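Long-range contacts in polyketide biosynthesis 3-hydroxy-3-methylglutaryl-ACP synthase PksG (Bacillus subtilis, PDB 4YXT), which catalyses the aldol condensation of acetyl-ACP with a beta-ketothioester polyketide intermediate on an acyl carrier domain, a step in making the antibiotic bacillaene: residues L77-S83 / L139-I145; E49-T53 / L91-I95; M9-G13 / A170-V175; L247-T251 / A301-L306. The protein carries 1 engineered substitution. One frame throughout, in Å; residues are numbered along the deposited sequence.

Contact 1: residues L77-S83 / L139-I145; sequences LITCSAS and LVIASDI. Engineered in segment 77-83: Ala82 (natural residue Glu).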
loop_
_atom_site.group_PDB
_atom_site.type_symbol
_atom_site.label_atom_id
_atom_site.label_comp_id
_atom_site.label_asym_id
_atom_site.label_seq_id
_atom_site.Cartn_x
_atom_site.Cartn_y
_atom_site.Cartn_z
ATOM N N LEU A 77 7.588 3.837 8.049
ATOM C CA LEU A 77 7.825 4.587 6.865
ATOM C C LEU A 77 6.852 4.089 5.780
ATOM O O LEU A 77 6.857 2.907 5.450
ATOM C CB LEU A 77 9.295 4.425 6.413
ATOM C CG LEU A 77 9.548 4.997 4.999
ATOM C CD1 LEU A 77 9.261 6.466 4.869
ATOM C CD2 LEU A 77 10.946 4.738 4.515
ATOM N N ILE A 78 6.030 4.969 5.235
ATOM C CA ILE A 78 5.010 4.567 4.261
ATOM C C ILE A 78 5.207 5.451 3.070
ATOM O O ILE A 78 5.141 6.666 3.211
ATOM C CB ILE A 78 3.560 4.768 4.773
ATOM C CG1 ILE A 78 3.264 3.859 5.987
ATOM C CG2 ILE A 78 2.512 4.522 3.675
ATOM C CD1 ILE A 78 1.885 4.109 6.593
ATOM N N THR A 79 5.420 4.854 1.900
ATOM C CA THR A 79 5.513 5.607 0.689
ATOM C C THR A 79 4.215 5.430 -0.066
ATOM O O THR A 79 3.714 4.316 -0.214
ATOM C CB THR A 79 6.792 5.270 -0.120
ATOM O OG1 THR A 79 7.941 5.586 0.664
ATOM C CG2 THR A 79 6.931 6.193 -1.327
ATOM N N CYS A 80 3.615 6.543 -0.455
ATOM C CA CYS A 80 2.338 6.543 -1.167
ATOM C C CYS A 80 2.652 6.951 -2.590
ATOM O O CYS A 80 3.209 8.049 -2.834
ATOM C CB CYS A 80 1.409 7.533 -0.555
ATOM S SG CYS A 80 1.320 7.416 1.273
ATOM N N SER A 81 2.356 6.084 -3.542
ATOM C CA SER A 81 2.667 6.425 -4.931
ATOM C C SER A 81 1.792 5.677 -5.917
ATOM O O SER A 81 1.184 4.671 -5.560
ATOM C CB SER A 81 4.165 6.184 -5.237
ATOM O OG SER A 81 4.450 6.502 -6.650
ATOM N N ALA A 82 1.802 6.152 -7.172
ATOM C CA ALA A 82 1.260 5.430 -8.303
ATOM C C ALA A 82 2.373 5.326 -9.338
ATOM O O ALA A 82 2.150 5.051 -10.528
ATOM C CB ALA A 82 0.032 6.167 -8.833
ATOM N N SER A 83 3.599 5.556 -8.881
ATOM C CA SER A 83 4.761 5.638 -9.743
ATOM C C SER A 83 5.773 4.584 -9.272
ATOM O O SER A 83 6.952 4.845 -9.110
ATOM C CB SER A 83 5.353 7.035 -9.681
ATOM O OG SER A 83 4.387 8.057 -9.943
ATOM N N LEU A 139 6.762 8.471 9.336
ATOM C CA LEU A 139 7.028 9.291 8.195
ATOM C C LEU A 139 6.214 8.761 6.992
ATOM O O LEU A 139 6.263 7.588 6.680
ATOM C CB LEU A 139 8.499 9.198 7.904
ATOM C CG LEU A 139 9.055 10.119 6.839
ATOM C CD1 LEU A 139 8.776 11.609 7.061
ATOM C CD2 LEU A 139 10.519 9.869 6.828
ATOM N N VAL A 140 5.399 9.635 6.404
ATOM C CA VAL A 140 4.615 9.312 5.257
ATOM C C VAL A 140 5.142 10.230 4.203
ATOM O O VAL A 140 5.294 11.435 4.427
ATOM C CB VAL A 140 3.101 9.596 5.461
ATOM C CG1 VAL A 140 2.310 9.230 4.225
ATOM C CG2 VAL A 140 2.561 8.836 6.639
ATOM N N ILE A 141 5.405 9.648 3.053
ATOM C CA ILE A 141 5.945 10.350 1.951
ATOM C C ILE A 141 5.079 10.005 0.719
ATOM O O ILE A 141 5.015 8.875 0.315
ATOM C CB ILE A 141 7.379 9.880 1.686
ATOM C CG1 ILE A 141 8.274 10.188 2.878
ATOM C CG2 ILE A 141 7.909 10.535 0.415
ATOM C CD1 ILE A 141 9.747 9.932 2.612
ATOM N N ALA A 142 4.405 10.994 0.161
ATOM C CA ALA A 142 3.744 10.833 -1.096
ATOM C C ALA A 142 4.656 11.370 -2.232
ATOM O O ALA A 142 5.018 12.519 -2.209
ATOM C CB ALA A 142 2.408 11.537 -1.054
ATOM N N SER A 143 5.012 10.515 -3.206
ATOM C CA SER A 143 5.951 10.796 -4.321
ATOM C C SER A 143 5.366 10.266 -5.649
ATOM O O SER A 143 5.150 9.066 -5.815
ATOM C CB SER A 143 7.296 10.087 -4.017
ATOM O OG SER A 143 8.429 10.582 -4.768
ATOM N N ASP A 144 5.092 11.158 -6.592
ATOM C CA ASP A 144 4.575 10.790 -7.909
ATOM C C ASP A 144 5.189 11.663 -9.002
ATOM O O ASP A 144 5.482 12.844 -8.770
ATOM C CB ASP A 144 3.047 10.919 -8.013
ATOM C CG ASP A 144 2.301 9.660 -7.529
ATOM O OD1 ASP A 144 2.654 8.523 -7.955
ATOM O OD2 ASP A 144 1.363 9.830 -6.691
ATOM N N ILE A 145 5.367 11.026 -10.171
ATOM C CA ILE A 145 5.937 11.591 -11.374
ATOM C C ILE A 145 4.974 11.275 -12.515
ATOM O O ILE A 145 4.680 10.113 -12.751
ATOM C CB ILE A 145 7.265 10.920 -11.739
ATOM C CG1 ILE A 145 8.430 11.369 -10.828
ATOM C CG2 ILE A 145 7.674 11.307 -13.164
ATOM C CD1 ILE A 145 8.295 11.123 -9.356
#

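Contact 2: residues E49-T53 / L91-I95; sequences EDPVT and LSTYI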
loop_
_atom_site.group_PDB
_atom_site.type_symbol
_atom_site.label_atom_id
_atom_site.label_comp_id
_atom_site.label_asym_id
_atom_site.label_seq_id
_atom_site.Cartn_x
_atom_site.Cartn_y
_atom_site.Cartn_z
ATOM N N GLU A 49 16.168 11.642 -11.889
ATOM C CA GLU A 49 15.320 11.718 -10.722
ATOM C C GLU A 49 14.361 10.571 -10.880
ATOM O O GLU A 49 14.142 10.079 -11.990
ATOM C CB GLU A 49 14.605 13.018 -10.666
ATOM C CG GLU A 49 15.533 14.199 -10.522
ATOM C CD GLU A 49 14.765 15.477 -10.602
ATOM O OE1 GLU A 49 14.239 15.800 -11.698
ATOM O OE2 GLU A 49 14.637 16.110 -9.544
ATOM N N ASP A 50 13.864 10.117 -9.745
ATOM C CA ASP A 50 12.846 9.109 -9.698
ATOM C C ASP A 50 12.023 9.355 -8.434
ATOM O O ASP A 50 12.231 10.338 -7.752
ATOM C CB ASP A 50 13.472 7.724 -9.790
ATOM C CG ASP A 50 14.130 7.281 -8.522
ATOM O OD1 ASP A 50 14.104 8.007 -7.507
ATOM O OD2 ASP A 50 14.606 6.135 -8.553
ATOM N N PRO A 51 11.029 8.510 -8.160
ATOM C CA PRO A 51 10.302 8.765 -6.882
ATOM C C PRO A 51 11.073 8.647 -5.582
ATOM O O PRO A 51 10.621 9.179 -4.552
ATOM C CB PRO A 51 9.195 7.725 -6.917
ATOM C CG PRO A 51 8.991 7.494 -8.386
ATOM C CD PRO A 51 10.324 7.563 -9.029
ATOM N N VAL A 52 12.137 7.869 -5.565
ATOM C CA VAL A 52 13.041 7.835 -4.398
ATOM C C VAL A 52 13.751 9.190 -4.213
ATOM O O VAL A 52 13.711 9.800 -3.144
ATOM C CB VAL A 52 14.106 6.738 -4.558
ATOM C CG1 VAL A 52 15.026 6.750 -3.349
ATOM C CG2 VAL A 52 13.408 5.374 -4.757
ATOM N N THR A 53 14.331 9.695 -5.288
ATOM C CA THR A 53 15.020 10.961 -5.206
ATOM C C THR A 53 14.048 12.017 -4.768
ATOM O O THR A 53 14.379 12.825 -3.896
ATOM C CB THR A 53 15.710 11.367 -6.532
ATOM O OG1 THR A 53 14.733 11.660 -7.538
ATOM C CG2 THR A 53 16.640 10.233 -7.025
ATOM N N LEU A 91 9.263 1.529 -2.778
ATOM C CA LEU A 91 10.085 2.707 -2.706
ATOM C C LEU A 91 10.649 2.912 -1.316
ATOM O O LEU A 91 11.732 3.542 -1.173
ATOM C CB LEU A 91 9.256 3.926 -3.113
ATOM C CG LEU A 91 8.799 3.948 -4.545
ATOM C CD1 LEU A 91 7.749 5.037 -4.837
ATOM C CD2 LEU A 91 10.064 4.147 -5.402
ATOM N N SER A 92 9.884 2.502 -0.291
ATOM C CA SER A 92 10.273 2.751 1.090
ATOM C C SER A 92 11.605 2.091 1.524
ATOM O O SER A 92 12.230 2.532 2.498
ATOM C CB SER A 92 9.171 2.321 2.074
ATOM O OG SER A 92 7.997 3.116 1.912
ATOM N N THR A 93 12.018 1.027 0.839
ATOM C CA THR A 93 13.295 0.387 1.104
ATOM C C THR A 93 14.504 1.340 0.811
ATOM O O THR A 93 15.382 1.567 1.668
ATOM C CB THR A 93 13.410 -0.929 0.324
ATOM O OG1 THR A 93 13.416 -0.677 -1.092
ATOM C CG2 THR A 93 12.250 -1.934 0.677
ATOM N N TYR A 94 14.523 1.915 -0.388
ATOM C CA TYR A 94 15.522 2.915 -0.781
ATOM C C TYR A 94 15.432 4.205 0.032
ATOM O O TYR A 94 16.455 4.731 0.456
ATOM C CB TYR A 94 15.336 3.268 -2.258
ATOM C CG TYR A 94 15.760 2.170 -3.215
ATOM C CD1 TYR A 94 17.078 1.730 -3.221
ATOM C CD2 TYR A 94 14.865 1.563 -4.070
ATOM C CE1 TYR A 94 17.496 0.758 -4.069
ATOM C CE2 TYR A 94 15.274 0.579 -4.945
ATOM C CZ TYR A 94 16.604 0.188 -4.946
ATOM O OH TYR A 94 17.096 -0.786 -5.808
ATOM N N ILE A 95 14.213 4.725 0.253
ATOM C CA ILE A 95 14.059 5.942 1.036
ATOM C C ILE A 95 14.644 5.750 2.432
ATOM O O ILE A 95 15.353 6.584 2.928
ATOM C CB ILE A 95 12.607 6.379 1.241
ATOM C CG1 ILE A 95 11.858 6.599 -0.063
ATOM C CG2 ILE A 95 12.541 7.629 2.061
ATOM C CD1 ILE A 95 12.678 7.265 -1.075
#

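Contact 3: residues M9-G13 / A170-V175; sequences MNVFG and AGAVAV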
loop_
_atom_site.group_PDB
_atom_site.type_symbol
_atom_site.label_atom_id
_atom_site.label_comp_id
_atom_site.label_asym_id
_atom_site.label_seq_id
_atom_site.Cartn_x
_atom_site.Cartn_y
_atom_site.Cartn_z
ATOM N N MET A 9 6.166 19.029 7.833
ATOM C CA MET A 9 5.958 18.556 6.448
ATOM C C MET A 9 6.691 19.429 5.444
ATOM O O MET A 9 6.820 20.611 5.657
ATOM C CB MET A 9 4.456 18.428 6.091
ATOM C CG MET A 9 3.747 19.706 5.698
ATOM S SD MET A 9 1.949 19.480 5.536
ATOM C CE MET A 9 1.858 18.453 4.084
ATOM N N ASN A 10 7.179 18.812 4.372
ATOM C CA ASN A 10 8.016 19.473 3.405
ATOM C C ASN A 10 7.770 19.006 1.989
ATOM O O ASN A 10 7.483 17.860 1.746
ATOM C CB ASN A 10 9.494 19.296 3.720
ATOM C CG ASN A 10 10.368 20.161 2.813
ATOM O OD1 ASN A 10 10.027 21.299 2.550
ATOM N ND2 ASN A 10 11.391 19.619 2.277
ATOM N N VAL A 11 7.945 19.913 1.047
ATOM C CA VAL A 11 7.553 19.698 -0.330
ATOM C C VAL A 11 8.828 19.706 -1.079
ATOM O O VAL A 11 9.636 20.526 -0.746
ATOM C CB VAL A 11 6.699 20.900 -0.856
ATOM C CG1 VAL A 11 6.455 20.840 -2.361
ATOM C CG2 VAL A 11 5.382 20.956 -0.129
ATOM N N PHE A 12 8.993 18.766 -2.021
ATOM C CA PHE A 12 9.953 18.839 -3.130
ATOM C C PHE A 12 9.195 18.850 -4.456
ATOM O O PHE A 12 8.619 17.814 -4.876
ATOM C CB PHE A 12 10.884 17.641 -3.188
ATOM C CG PHE A 12 12.023 17.818 -4.164
ATOM C CD1 PHE A 12 13.073 18.668 -3.860
ATOM C CD2 PHE A 12 12.043 17.154 -5.382
ATOM C CE1 PHE A 12 14.138 18.861 -4.742
ATOM C CE2 PHE A 12 13.108 17.337 -6.261
ATOM C CZ PHE A 12 14.153 18.199 -5.938
ATOM N N GLY A 13 9.200 20.017 -5.105
ATOM C CA GLY A 13 8.568 20.215 -6.414
ATOM C C GLY A 13 9.534 20.319 -7.573
ATOM O O GLY A 13 9.336 21.112 -8.476
ATOM N N ALA A 170 5.245 16.623 -11.280
ATOM C CA ALA A 170 6.137 15.735 -10.555
ATOM C C ALA A 170 6.436 16.395 -9.210
ATOM O O ALA A 170 6.742 17.578 -9.140
ATOM C CB ALA A 170 7.432 15.540 -11.296
ATOM N N GLY A 171 6.406 15.637 -8.134
ATOM C CA GLY A 171 6.511 16.253 -6.834
ATOM C C GLY A 171 6.498 15.194 -5.775
ATOM O O GLY A 171 6.214 14.031 -6.082
ATOM N N ALA A 172 6.814 15.605 -4.540
ATOM C CA ALA A 172 6.706 14.747 -3.381
ATOM C C ALA A 172 6.512 15.621 -2.202
ATOM O O ALA A 172 6.995 16.761 -2.178
ATOM C CB ALA A 172 7.923 13.835 -3.196
ATOM N N VAL A 173 5.723 15.123 -1.268
ATOM C CA VAL A 173 5.527 15.760 0.019
ATOM C C VAL A 173 5.773 14.724 1.139
ATOM O O VAL A 173 5.224 13.608 1.102
ATOM C CB VAL A 173 4.100 16.326 0.215
ATOM C CG1 VAL A 173 3.976 17.072 1.555
ATOM C CG2 VAL A 173 3.692 17.282 -0.878
ATOM N N ALA A 174 6.568 15.101 2.133
ATOM C CA ALA A 174 6.928 14.195 3.179
ATOM C C ALA A 174 6.292 14.764 4.403
ATOM O O ALA A 174 6.354 15.975 4.630
ATOM C CB ALA A 174 8.440 14.127 3.313
ATOM N N VAL A 175 5.658 13.916 5.192
ATOM C CA VAL A 175 4.903 14.321 6.340
ATOM C C VAL A 175 5.359 13.445 7.525
ATOM O O VAL A 175 5.206 12.228 7.474
ATOM C CB VAL A 175 3.392 14.074 6.104
ATOM C CG1 VAL A 175 2.575 14.360 7.353
ATOM C CG2 VAL A 175 2.784 14.873 4.942
#

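Contact 4: residues L247-T251 / A301-L306; sequences LAYHT and ALFLAL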
loop_
_atom_site.group_PDB
_atom_site.type_symbol
_atom_site.label_atom_id
_atom_site.label_comp_id
_atom_site.label_asym_id
_atom_site.label_seq_id
_atom_site.Cartn_x
_atom_site.Cartn_y
_atom_site.Cartn_z
ATOM N N LEU A 247 -9.937 25.505 3.515
ATOM C CA LEU A 247 -10.314 24.262 2.933
ATOM C C LEU A 247 -9.204 23.903 2.025
ATOM O O LEU A 247 -8.646 24.764 1.318
ATOM C CB LEU A 247 -11.659 24.363 2.159
ATOM C CG LEU A 247 -12.919 24.474 3.029
ATOM C CD1 LEU A 247 -14.112 24.927 2.182
ATOM C CD2 LEU A 247 -13.263 23.123 3.627
ATOM N N ALA A 248 -8.845 22.623 2.040
ATOM C CA ALA A 248 -7.825 22.187 1.129
ATOM C C ALA A 248 -8.390 21.065 0.369
ATOM O O ALA A 248 -9.116 20.236 0.919
ATOM C CB ALA A 248 -6.584 21.744 1.894
ATOM N N TYR A 249 -8.080 20.990 -0.913
ATOM C CA TYR A 249 -8.650 19.921 -1.686
ATOM C C TYR A 249 -7.540 19.241 -2.520
ATOM O O TYR A 249 -6.494 19.872 -2.819
ATOM C CB TYR A 249 -9.655 20.438 -2.693
ATOM C CG TYR A 249 -10.791 21.212 -2.213
ATOM C CD1 TYR A 249 -12.090 20.657 -2.193
ATOM C CD2 TYR A 249 -10.626 22.527 -1.827
ATOM C CE1 TYR A 249 -13.182 21.403 -1.809
ATOM C CE2 TYR A 249 -11.712 23.295 -1.412
ATOM C CZ TYR A 249 -12.989 22.737 -1.418
ATOM O OH TYR A 249 -14.039 23.533 -1.024
ATOM N N HIS A 250 -7.827 18.001 -2.946
ATOM C CA HIS A 250 -7.043 17.374 -3.978
ATOM C C HIS A 250 -7.119 18.271 -5.213
ATOM O O HIS A 250 -8.230 18.536 -5.722
ATOM C CB HIS A 250 -7.575 16.017 -4.366
ATOM C CG HIS A 250 -6.851 15.449 -5.533
ATOM N ND1 HIS A 250 -5.505 15.241 -5.507
ATOM C CD2 HIS A 250 -7.273 15.053 -6.757
ATOM C CE1 HIS A 250 -5.104 14.805 -6.687
ATOM N NE2 HIS A 250 -6.163 14.666 -7.459
ATOM N N THR A 251 -5.947 18.736 -5.656
ATOM C CA THR A 251 -5.822 19.775 -6.681
ATOM C C THR A 251 -5.123 19.221 -7.944
ATOM O O THR A 251 -3.889 19.290 -8.073
ATOM C CB THR A 251 -5.051 20.996 -6.124
ATOM O OG1 THR A 251 -5.606 21.385 -4.858
ATOM C CG2 THR A 251 -5.135 22.186 -7.057
ATOM N N ALA A 301 -0.971 15.581 -4.005
ATOM C CA ALA A 301 -1.630 16.862 -4.337
ATOM C C ALA A 301 -2.307 17.494 -3.126
ATOM O O ALA A 301 -2.050 18.661 -2.816
ATOM C CB ALA A 301 -2.663 16.724 -5.499
ATOM N N LEU A 302 -3.214 16.786 -2.477
ATOM C CA LEU A 302 -3.843 17.377 -1.291
ATOM C C LEU A 302 -2.811 17.832 -0.238
ATOM O O LEU A 302 -2.982 18.857 0.375
ATOM C CB LEU A 302 -4.825 16.409 -0.651
ATOM C CG LEU A 302 -5.352 16.883 0.696
ATOM C CD1 LEU A 302 -6.301 18.069 0.518
ATOM C CD2 LEU A 302 -6.045 15.709 1.320
ATOM N N PHE A 303 -1.776 17.045 0.028
ATOM C CA PHE A 303 -0.776 17.507 0.966
ATOM C C PHE A 303 -0.131 18.829 0.549
ATOM O O PHE A 303 0.105 19.652 1.417
ATOM C CB PHE A 303 0.308 16.454 1.204
ATOM C CG PHE A 303 -0.175 15.209 1.916
ATOM C CD1 PHE A 303 -1.239 15.251 2.840
ATOM C CD2 PHE A 303 0.482 14.003 1.714
ATOM C CE1 PHE A 303 -1.652 14.089 3.484
ATOM C CE2 PHE A 303 0.067 12.832 2.366
ATOM C CZ PHE A 303 -0.992 12.894 3.257
ATOM N N LEU A 304 0.140 19.005 -0.759
ATOM C CA LEU A 304 0.708 20.199 -1.308
ATOM C C LEU A 304 -0.185 21.407 -1.131
ATOM O O LEU A 304 0.328 22.519 -0.905
ATOM C CB LEU A 304 1.026 19.991 -2.818
ATOM C CG LEU A 304 1.819 21.061 -3.563
ATOM C CD1 LEU A 304 3.214 21.164 -3.010
ATOM C CD2 LEU A 304 1.862 20.805 -5.073
ATOM N N ALA A 305 -1.508 21.202 -1.259
ATOM C CA ALA A 305 -2.498 22.256 -1.045
ATOM C C ALA A 305 -2.589 22.551 0.439
ATOM O O ALA A 305 -2.830 23.695 0.899
ATOM C CB ALA A 305 -3.886 21.820 -1.580
ATOM N N LEU A 306 -2.401 21.530 1.231
ATOM C CA LEU A 306 -2.444 21.759 2.693
ATOM C C LEU A 306 -1.241 22.605 3.178
ATOM O O LEU A 306 -1.380 23.584 3.895
ATOM C CB LEU A 306 -2.405 20.432 3.399
ATOM C CG LEU A 306 -2.565 20.477 4.929
ATOM C CD1 LEU A 306 -3.921 21.015 5.145
ATOM C CD2 LEU A 306 -2.420 19.084 5.509
HETATM O O HOH W 1 -3.992 14.041 -3.543
#

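Contact 1: residues L77-S83 / L139-I145
Asp144 OD1 is held by two donors where parallel strands 74-80 and 137-145 run out into the active-site loops of this thiolase-fold enzyme. Ala82 N donates to the syn lone pair of Asp144 OD1 at 2.6 Å, nearly straight at 165°, while Ser83 OG gives its proton to the anti lone pair of Asp144 OD1 at 2.7 Å. Ser83 OG also bridges the carboxylate and the next backbone N-H, accepting from Ile145 N at 3.1 Å. With OD2 bonded to Gly299 N, the carboxylate is fixed at both oxygens, an arrangement that suits a buried acid. Ala82 is engineered; the natural Glu is, by similarity, a proton donor or acceptor, and the Asp144 bond to Ala82 N is consistent with a role in holding the backbone at this position.

Earlier in the strands the pairing is regular, with N-H and C=O of Ile78 and Cys80 bonded to Leu139, Ile141 and Ser143. The apolar residues fill the two faces: Leu77 CD1 lies beside Leu139 CD2 at 4.1 Å, and on the other face Cys80 SG touches Val140 CG1 at 3.6 Å. With its hydroxyl swung opposite the backbone N (chi1 179°), Ser81 OG reaches forward along its own chain and accepts from Ser83 N at 2.6 Å, an ST turn.

Contact 2: residues E49-T53 / L91-I95
Val52 and Ile95 make the tight part of this contact, where the first turn of helix 51-64 packs against the start of helix 91-99 over one side of the thiolase-fold sheet. Val52 CG1 is 3.3 Å from Ile95 CD1, closer than normal carbon contact, and the two side chains run antiparallel alongside one another. Ile95 CD1 also comes within 3.4 Å of Val52 CA; the single terminal methyl of isoleucine can slot in beside the Val52 backbone. Val52 forks against one side of helix 91-99: with CG1 anti to the backbone N (chi1 179°), CG1 meets Ile95 and Val52 CG2 meets Leu91 CD2 at 3.6 Å, with Tyr94 CB near both methyls. Leu91 spreads its other methyl, CD1, against Pro51 CB at 3.7 Å.

Toward Tyr94 the packing is looser. Only the root of that residue is close, Tyr94 CB lying 3.7 Å from Val52 CG1; the ring then leads away, its nearest approach being Tyr94 CD2 to Val52 CG2 at 4.1 Å. Its hydroxyl instead bonds to Arg414 N and His413 ND1, tying the helix to strand 413-419. Here the margin is polar, yet buried and satisfied by protein rather than open to solvent. Asp50, whose OD2 forms a salt bridge with Arg414, fixes the helix start in a capping box with Thr53: Asp50 N donates to Thr53 OG1, and Thr53 N returns a bond to Asp50 OD1 at 2.8 Å, met nearly along its C-O axis.

Contact 3: residues M9-G13 / A170-V175
Met9 leans over Val173 and Val175 where strands 5-12 and 170-178 pair antiparallel in the middle of the large mixed sheet of the thiolase fold. Met9 CB sits 3.4 Å from Ala174 O and 4.1 Å from Val175 CG2. CG then starts out between the backbone N and the carbonyl carbon (chi1 81°), carrying SD clear of the sheet; a bend at chi3 (-69°) swings CE back over the neighbouring strand. There Met9 CE settles 3.6 Å from Val173 CG1 and 3.8 Å from Val175 CG2, and Phe303 of helix 301-312 packs on the same face. A long unbranched chain suits this reach, while the beta-branched valines suit the extended strand beneath.

Val11 adds a lighter contact, Val11 CG2 lying 4.1 Å from Val173 CG2. On the opposite face, the small Ala172 and Ala174 pair with Phe12 and Asn10, whose ND2 donates to Ala58 O in helix 51-64. Four backbone bonds join the strands, among them Phe12 N to Ala172 O at 2.8 Å. Most main-chain polarity here is thus met between strands, while Met9 O and Gly13 O go to Gln347 and Arg359, which fits a largely apolar face of Met9, Val11, Val173 and Val175 against helix 301-312.

Contact 4: residues L247-T251 / A301-L306
The catalytic pocket borders this contact, in which strand 246-249, at one edge of the sheet within the chain, runs into the loop bearing His250 and packs against buried helix 301-312 of the thiolase fold. By similarity His250 is a proton donor or acceptor; its ring also touches Cys114, the probable acyl-carrying nucleophile. Ala301 CB lies 3.2 Å from His250 ND1 and 3.3 Å from His250 CE1, so a side chain as small as a methyl lets the imidazole come right up to the first turn of the helix. An extended first torsion (chi1 174°) sends the ring toward the helix, and chi2 of 59° turns its edge to Leu302 N. A water joins them, 2.8 Å from His250 ND1 and accepting from Leu302 N at 3.0 Å, which should restrain the rotation of the ring.

Farther along the strand the packing is apolar. Leu302 CD1 presses on the backbone around Tyr249, 3.5 Å from Tyr249 C and 3.6 Å from Ala248 O, and Ala248 CB fits among Leu302, Ala305 and Leu306. Alanines on both elements permit this close approach of strand to helix. Ala305 CB rests against the end of the strand, 3.5 Å from Tyr249 O, and beside Thr251 OG1. Thr251 OG1 itself bonds Tyr249 O at 2.7 Å, the hydroxyl standing 42° out of the carbonyl plane.

Contacts 1 and 3 are built into one continuous sheet: strand 137-145 also pairs with strand 170-178, Ala142 O lying 2.9 Å from Val173 N. Contact 2 packs on one face of it, joined to contact 1 by Ser143 OG and Pro51 O at 2.6 Å and by Thr79 OG1 and Ser92 OG at 2.8 Å. The opposite face carries helix 301-312 of contact 4, where Leu304 CD1 reaches Val11 CG1 of contact 3 at 3.3 Å. Contact 1 brings engineered Ala82 and contact 4 brings His250 to the active site. The side chain of His250 is about 4 Å from that of Cys114. The side chain of Asp144 is about 7 Å from that of Cys114. The side chains of His250 and Ala82 are about 10 Å apart.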